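Long-range contact in putative DNA protection protein (PDB 4CYB), which probably oxidises and binds iron as a member of the Dps branch of the ferritins, assembling into a shell of twelve subunits: residues L41-R50 against G105-L116. Numbering follows the deposited sequence.
Sequences LYKKYHWLMR and GVEEVPSMLSRL. With FE (Fe (III) ion), chain V.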
ATOM      1  N   LEU J  41       3.962  27.444 -16.579  1.00 19.15           N
ATOM      2  CA  LEU J  41       4.994  27.210 -17.609  1.00 19.64           C
ATOM      3  C   LEU J  41       5.427  25.725 -17.649  1.00 17.52           C
ATOM      4  O   LEU J  41       5.597  25.152 -18.719  1.00 18.47           O
ATOM      5  CB  LEU J  41       6.251  28.084 -17.314  1.00 20.59           C
ATOM      6  CG  LEU J  41       6.249  29.567 -17.678  1.00 26.34           C
ATOM      7  CD1 LEU J  41       7.604  30.071 -17.196  1.00 27.87           C
ATOM      8  CD2 LEU J  41       6.103  29.671 -19.217  1.00 25.95           C
ATOM      9  N   TYR J  42       5.563  25.088 -16.496  1.00 18.03           N
ATOM     10  CA  TYR J  42       5.988  23.707 -16.487  1.00 17.80           C
ATOM     11  C   TYR J  42       4.870  22.852 -17.115  1.00 18.99           C
ATOM     12  O   TYR J  42       5.178  21.971 -17.895  1.00 19.03           O
ATOM     13  CB  TYR J  42       6.249  23.242 -15.044  1.00 17.95           C
ATOM     14  CG  TYR J  42       7.667  23.338 -14.667  1.00 18.72           C
ATOM     15  CD1 TYR J  42       8.612  22.521 -15.289  1.00 19.11           C
ATOM     16  CD2 TYR J  42       8.080  24.262 -13.681  1.00 19.33           C
ATOM     17  CE1 TYR J  42       9.935  22.580 -14.932  1.00 19.94           C
ATOM     18  CE2 TYR J  42       9.423  24.346 -13.330  1.00 21.20           C
ATOM     19  CZ  TYR J  42      10.318  23.510 -13.976  1.00 20.32           C
ATOM     20  OH  TYR J  42      11.655  23.535 -13.636  1.00 20.66           O
ATOM     21  N   LYS J  43       3.590  23.114 -16.804  1.00 18.08           N
ATOM     22  CA  LYS J  43       2.481  22.351 -17.447  1.00 18.42           C
ATOM     23  C   LYS J  43       2.387  22.645 -18.970  1.00 18.32           C
ATOM     24  O   LYS J  43       2.277  21.746 -19.790  1.00 17.46           O
ATOM     25  CB  LYS J  43       1.093  22.649 -16.822  1.00 17.70           C
ATOM     26  CG  LYS J  43       0.895  22.115 -15.392  1.00 18.21           C
ATOM     27  CD  LYS J  43       1.131  20.578 -15.267  1.00 19.81           C
ATOM     28  CE  LYS J  43       0.129  19.790 -16.173  1.00 19.83           C
ATOM     29  NZ  LYS J  43       0.231  18.360 -15.766  1.00 20.33           N
ATOM     30  N   LYS J  44       2.548  23.907 -19.348  1.00 19.14           N
ATOM     31  CA  LYS J  44       2.647  24.265 -20.786  1.00 20.21           C
ATOM     32  C   LYS J  44       3.686  23.416 -21.524  1.00 20.35           C
ATOM     33  O   LYS J  44       3.385  22.830 -22.570  1.00 19.59           O
ATOM     34  CB  LYS J  44       2.875  25.782 -20.979  1.00 19.95           C
ATOM     35  CG  LYS J  44       3.058  26.291 -22.463  1.00 21.70           C
ATOM     36  CD  LYS J  44       3.587  27.753 -22.469  1.00 22.61           C
ATOM     37  CE  LYS J  44       4.057  28.269 -23.852  1.00 22.73           C
ATOM     38  NZ  LYS J  44       2.863  28.558 -24.705  1.00 25.65           N
ATOM     39  N   TYR J  45       4.897  23.321 -20.996  1.00 20.37           N
ATOM     40  CA  TYR J  45       5.946  22.629 -21.696  1.00 20.52           C
ATOM     41  C   TYR J  45       5.787  21.091 -21.554  1.00 19.01           C
ATOM     42  O   TYR J  45       6.182  20.383 -22.419  1.00 20.50           O
ATOM     43  CB  TYR J  45       7.286  23.129 -21.150  1.00 20.64           C
ATOM     44  CG  TYR J  45       7.517  24.610 -21.464  1.00 20.40           C
ATOM     45  CD1 TYR J  45       6.996  25.191 -22.662  1.00 22.93           C
ATOM     46  CD2 TYR J  45       8.266  25.414 -20.613  1.00 22.61           C
ATOM     47  CE1 TYR J  45       7.216  26.530 -22.989  1.00 21.95           C
ATOM     48  CE2 TYR J  45       8.436  26.784 -20.898  1.00 24.25           C
ATOM     49  CZ  TYR J  45       7.943  27.322 -22.073  1.00 21.92           C
ATOM     50  OH  TYR J  45       8.172  28.649 -22.338  1.00 28.02           O
ATOM     51  N   HIS J  46       5.213  20.604 -20.445  1.00 19.11           N
ATOM     52  CA  HIS J  46       4.826  19.166 -20.308  1.00 18.01           C
ATOM     53  C   HIS J  46       3.928  18.830 -21.490  1.00 20.03           C
ATOM     54  O   HIS J  46       4.116  17.762 -22.090  1.00 19.40           O
ATOM     55  CB  HIS J  46       4.086  18.998 -18.964  1.00 19.35           C
ATOM     56  CG  HIS J  46       3.372  17.656 -18.748  1.00 18.79           C
ATOM     57  ND1 HIS J  46       4.047  16.520 -18.495  1.00 18.94           N
ATOM     58  CD2 HIS J  46       2.017  17.348 -18.656  1.00 19.66           C
ATOM     59  CE1 HIS J  46       3.170  15.501 -18.201  1.00 19.10           C
ATOM     60  NE2 HIS J  46       1.916  16.003 -18.329  1.00 18.28           N
ATOM     61  N   TRP J  47       2.982  19.715 -21.857  1.00 16.96           N
ATOM     62  CA  TRP J  47       2.070  19.413 -23.018  1.00 20.10           C
ATOM     63  C   TRP J  47       2.680  19.605 -24.373  1.00 20.62           C
ATOM     64  O   TRP J  47       2.522  18.768 -25.256  1.00 22.24           O
ATOM     65  CB  TRP J  47       0.806  20.260 -22.966  1.00 22.41           C
ATOM     66  CG  TRP J  47       0.031  20.011 -21.689  1.00 20.67           C
ATOM     67  CD1 TRP J  47      -0.231  18.796 -21.077  1.00 21.26           C
ATOM     68  CD2 TRP J  47      -0.569  21.027 -20.842  1.00 20.88           C
ATOM     69  NE1 TRP J  47      -0.926  18.976 -19.878  1.00 21.26           N
ATOM     70  CE2 TRP J  47      -1.213  20.302 -19.711  1.00 19.47           C
ATOM     71  CE3 TRP J  47      -0.704  22.435 -20.937  1.00 21.45           C
ATOM     72  CZ2 TRP J  47      -1.880  20.969 -18.693  1.00 20.74           C
ATOM     73  CZ3 TRP J  47      -1.410  23.097 -19.919  1.00 21.55           C
ATOM     74  CH2 TRP J  47      -1.956  22.398 -18.815  1.00 21.48           C
ATOM     75  N   LEU J  48       3.420  20.724 -24.531  1.00 19.96           N
ATOM     76  CA  LEU J  48       3.913  21.124 -25.849  1.00 22.14           C
ATOM     77  C   LEU J  48       5.212  20.470 -26.247  1.00 22.93           C
ATOM     78  O   LEU J  48       5.676  20.672 -27.382  1.00 24.12           O
ATOM     79  CB  LEU J  48       4.185  22.630 -25.909  1.00 22.93           C
ATOM     80  CG  LEU J  48       3.001  23.603 -25.752  1.00 27.20           C
ATOM     81  CD1 LEU J  48       3.352  25.038 -26.168  1.00 21.07           C
ATOM     82  CD2 LEU J  48       1.650  23.114 -26.223  1.00 32.08           C
ATOM     83  N   MET J  49       5.818  19.724 -25.336  1.00 22.59           N
ATOM     84  CA  MET J  49       7.112  19.092 -25.598  1.00 21.43           C
ATOM     85  C   MET J  49       7.089  18.219 -26.858  1.00 21.63           C
ATOM     86  O   MET J  49       6.030  17.667 -27.244  1.00 21.81           O
ATOM     87  CB  MET J  49       7.561  18.277 -24.357  1.00 26.13           C
ATOM     88  CG  MET J  49       8.921  17.621 -24.487  1.00 23.74           C
ATOM     89  SD  MET J  49      10.262  18.821 -24.810  1.00 27.03           S
ATOM     90  CE  MET J  49       9.880  20.095 -23.586  1.00 24.67           C
ATOM     91  N   ARG J  50       8.249  18.111 -27.509  1.00 21.98           N
ATOM     92  CA  ARG J  50       8.407  17.267 -28.718  1.00 22.97           C
ATOM     93  C   ARG J  50       9.890  16.995 -28.934  1.00 24.24           C
ATOM     94  O   ARG J  50      10.712  17.644 -28.314  1.00 24.16           O
ATOM     95  CB  ARG J  50       7.792  17.951 -29.950  1.00 23.53           C
ATOM     96  CG  ARG J  50       8.353  19.360 -30.236  1.00 25.08           C
ATOM     97  CD  ARG J  50       7.320  20.214 -30.998  1.00 29.16           C
ATOM     98  NE  ARG J  50       6.029  20.279 -30.284  1.00 29.86           N
ATOM     99  CZ  ARG J  50       4.832  20.556 -30.830  1.00 30.41           C
ATOM    100  NH1 ARG J  50       4.681  20.827 -32.137  1.00 25.72           N
ATOM    101  NH2 ARG J  50       3.758  20.589 -30.051  1.00 28.97           N
ATOM    102  N   GLY J 105       2.313  30.226 -28.703  1.00 22.79           N
ATOM    103  CA  GLY J 105       2.573  28.986 -29.458  1.00 25.61           C
ATOM    104  C   GLY J 105       3.733  28.156 -28.904  1.00 26.56           C
ATOM    105  O   GLY J 105       4.080  28.229 -27.693  1.00 27.01           O
ATOM    106  N   VAL J 106       4.299  27.329 -29.772  1.00 24.64           N
ATOM    107  CA  VAL J 106       5.345  26.359 -29.368  1.00 25.18           C
ATOM    108  C   VAL J 106       6.717  26.922 -29.689  1.00 26.58           C
ATOM    109  O   VAL J 106       6.992  27.236 -30.855  1.00 27.78           O
ATOM    110  CB  VAL J 106       5.162  25.025 -30.115  1.00 24.41           C
ATOM    111  CG1 VAL J 106       6.167  23.966 -29.640  1.00 25.08           C
ATOM    112  CG2 VAL J 106       3.741  24.506 -29.955  1.00 23.89           C
ATOM    113  N   GLU J 107       7.552  27.115 -28.657  1.00 26.27           N
ATOM    114  CA  GLU J 107       8.965  27.542 -28.829  1.00 26.56           C
ATOM    115  C   GLU J 107       9.878  26.371 -29.119  1.00 28.43           C
ATOM    116  O   GLU J 107       9.477  25.206 -28.964  1.00 26.58           O
ATOM    117  CB  GLU J 107       9.468  28.197 -27.515  1.00 27.52           C
ATOM    118  CG  GLU J 107       8.775  29.517 -27.111  1.00 29.73           C
ATOM    119  CD  GLU J 107       8.794  29.714 -25.580  1.00 33.96           C
ATOM    120  OE1 GLU J 107       7.912  29.167 -24.862  1.00 27.34           O
ATOM    121  OE2 GLU J 107       9.707  30.390 -25.061  1.00 31.08           O
ATOM    122  N   GLU J 108      11.138  26.646 -29.528  1.00 25.08           N
ATOM    123  CA  GLU J 108      12.158  25.576 -29.558  1.00 25.91           C
ATOM    124  C   GLU J 108      12.399  24.981 -28.160  1.00 23.89           C
ATOM    125  O   GLU J 108      12.292  25.704 -27.175  1.00 23.24           O
ATOM    126  CB  GLU J 108      13.512  26.143 -30.067  1.00 29.85           C
ATOM    127  CG  GLU J 108      13.415  26.608 -31.500  1.00 35.39           C
ATOM    128  CD  GLU J 108      14.770  26.821 -32.165  1.00 49.76           C
ATOM    129  OE1 GLU J 108      15.769  27.115 -31.462  1.00 49.00           O
ATOM    130  OE2 GLU J 108      14.820  26.681 -33.411  1.00 57.04           O
ATOM    131  N   VAL J 109      12.699  23.684 -28.092  1.00 23.07           N
ATOM    132  CA  VAL J 109      12.945  23.013 -26.792  1.00 25.87           C
ATOM    133  C   VAL J 109      13.960  23.736 -25.882  1.00 23.98           C
ATOM    134  O   VAL J 109      13.636  24.022 -24.726  1.00 23.71           O
ATOM    135  CB  VAL J 109      13.245  21.519 -27.002  1.00 26.77           C
ATOM    136  CG1 VAL J 109      13.657  20.850 -25.709  1.00 28.53           C
ATOM    137  CG2 VAL J 109      12.005  20.865 -27.594  1.00 27.56           C
ATOM    138  N   PRO J 110      15.171  24.071 -26.398  1.00 24.39           N
ATOM    139  CA  PRO J 110      16.137  24.768 -25.537  1.00 24.19           C
ATOM    140  C   PRO J 110      15.642  26.143 -25.081  1.00 23.00           C
ATOM    141  O   PRO J 110      15.998  26.576 -24.006  1.00 23.12           O
ATOM    142  CB  PRO J 110      17.426  24.877 -26.404  1.00 25.42           C
ATOM    143  CG  PRO J 110      16.990  24.606 -27.813  1.00 25.41           C
ATOM    144  CD  PRO J 110      15.743  23.750 -27.734  1.00 28.17           C
ATOM    145  N   SER J 111      14.787  26.805 -25.858  1.00 24.10           N
ATOM    146  CA  SER J 111      14.201  28.072 -25.361  1.00 25.09           C
ATOM    147  C   SER J 111      13.195  27.870 -24.253  1.00 23.28           C
ATOM    148  O   SER J 111      13.095  28.716 -23.354  1.00 23.27           O
ATOM    149  CB  SER J 111      13.502  28.858 -26.468  1.00 27.17           C
ATOM    150  OG  SER J 111      14.494  29.177 -27.434  1.00 31.25           O
ATOM    151  N   MET J 112      12.424  26.796 -24.351  1.00 24.48           N
ATOM    152  CA  MET J 112      11.484  26.493 -23.251  1.00 24.77           C
ATOM    153  C   MET J 112      12.319  26.300 -21.983  1.00 21.68           C
ATOM    154  O   MET J 112      11.979  26.852 -20.932  1.00 22.00           O
ATOM    155  CB  MET J 112      10.688  25.205 -23.533  1.00 25.75           C
ATOM    156  CG  MET J 112       9.847  25.179 -24.796  1.00 24.79           C
ATOM    157  SD  MET J 112       9.093  23.508 -24.897  1.00 29.18           S
ATOM    158  CE  MET J 112       7.897  23.824 -26.223  1.00 26.24           C
ATOM    159  N   LEU J 113      13.399  25.492 -22.060  1.00 23.27           N
ATOM    160  CA  LEU J 113      14.206  25.186 -20.863  1.00 22.45           C
ATOM    161  C   LEU J 113      14.826  26.484 -20.316  1.00 24.73           C
ATOM    162  O   LEU J 113      14.851  26.712 -19.103  1.00 21.96           O
ATOM    163  CB  LEU J 113      15.313  24.154 -21.161  1.00 24.00           C
ATOM    164  CG  LEU J 113      14.772  22.793 -21.675  1.00 25.37           C
ATOM    165  CD1 LEU J 113      15.888  21.780 -21.824  1.00 26.75           C
ATOM    166  CD2 LEU J 113      13.759  22.233 -20.674  1.00 26.27           C
ATOM    167  N   SER J 114      15.358  27.309 -21.212  1.00 22.04           N
ATOM    168  CA  SER J 114      15.937  28.619 -20.781  1.00 22.74           C
ATOM    169  C   SER J 114      14.927  29.529 -20.072  1.00 24.01           C
ATOM    170  O   SER J 114      15.297  30.207 -19.095  1.00 23.86           O
ATOM    171  CB  SER J 114      16.493  29.349 -22.001  1.00 24.61           C
ATOM    172  OG  SER J 114      17.649  28.648 -22.402  1.00 27.70           O
ATOM    173  N   ARG J 115      13.685  29.575 -20.569  1.00 22.44           N
ATOM    174  CA  ARG J 115      12.632  30.380 -19.949  1.00 23.86           C
ATOM    175  C   ARG J 115      12.333  29.888 -18.519  1.00 24.06           C
ATOM    176  O   ARG J 115      12.122  30.699 -17.623  1.00 24.77           O
ATOM    177  CB  ARG J 115      11.349  30.360 -20.805  1.00 21.72           C
ATOM    178  CG  ARG J 115      10.277  31.287 -20.242  1.00 22.95           C
ATOM    179  CD  ARG J 115       9.106  31.398 -21.245  1.00 23.91           C
ATOM    180  NE  ARG J 115       9.473  31.942 -22.562  1.00 25.93           N
ATOM    181  CZ  ARG J 115       9.693  33.241 -22.846  1.00 30.24           C
ATOM    182  NH1 ARG J 115       9.608  34.187 -21.917  1.00 27.36           N
ATOM    183  NH2 ARG J 115      10.014  33.595 -24.091  1.00 31.21           N
ATOM    184  N   LEU J 116      12.263  28.561 -18.324  1.00 22.75           N
ATOM    185  CA  LEU J 116      12.115  27.977 -16.989  1.00 20.97           C
ATOM    186  C   LEU J 116      13.266  28.430 -16.095  1.00 21.77           C
ATOM    187  O   LEU J 116      13.022  28.881 -14.975  1.00 22.27           O
ATOM    188  CB  LEU J 116      12.076  26.452 -17.101  1.00 21.13           C
ATOM    189  CG  LEU J 116      10.810  25.838 -17.769  1.00 21.37           C
ATOM    190  CD1 LEU J 116      11.077  24.326 -17.870  1.00 20.47           C
ATOM    191  CD2 LEU J 116       9.551  26.083 -16.957  1.00 21.06           C
TER
HETATM  192 FE    FE V1200      -0.118  14.610 -18.097  0.50 14.70          FE
HETATM  193  O   HOH W   1       0.124  15.089 -15.748  1.00 23.38           O
HETATM  194  O   HOH W   2       1.464  12.890 -18.254  1.00 32.84           O
HETATM  195  O   HOH W   3      -1.239  12.506 -17.662  1.00 32.55           O
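Tyr45 reaches from helix 18-48 across to helix 109-136 and lies flat against Met112, whose CB stands 3.5 Å from the ring centroid, almost exactly on the ring normal. The SD of Met112 carries on obliquely above the CD1 side of the ring, a Met-aromatic contact, and its extended chain brings CE to Leu48 CB, while Met49, bent at chi2 and chi3, curls its own CE back to within 3.7 Å of Met112 SD. At the far end of the ring, Tyr45 OH donates to Glu107 OE1 (2.6 Å) on the syn side of the carboxylate, with ring and carboxylate planes 51° apart. The other oxygen, Glu107 OE2, in the guanidinium plane of Arg115, takes a nearly straight salt-bridge bond from its NE (3.0 Å, 166°); the carboxylate is thus tied at both oxygens, which fixes its rotation. One turn along, Leu116 sets CD2 over the centre of the Tyr42 ring at 3.8 Å from its centroid, and its CG lies at the edge of Tyr45. Lys44, its otherwise extended chain turning at the last torsion, sends NZ to Gly105 O (3.2 Å) and also to Pro103 O, so that one ammonium group bonds to two carbonyls of the chain just ahead of helix 109-136. Beyond the helix end, Arg50 lays one guanidinium face on Val106 CG1 as its NE bonds back to Leu48 O (2.9 Å). On another side of helix 18-48, His46 NE2 binds iron with Asp73 and Glu77 of a neighbouring subunit. Helix segments 41-48 and 109-116 run antiparallel, 165° between their directions, as in the ferritin-like four-helix bundle, here beside the intersubunit iron site characteristic of Dps proteins.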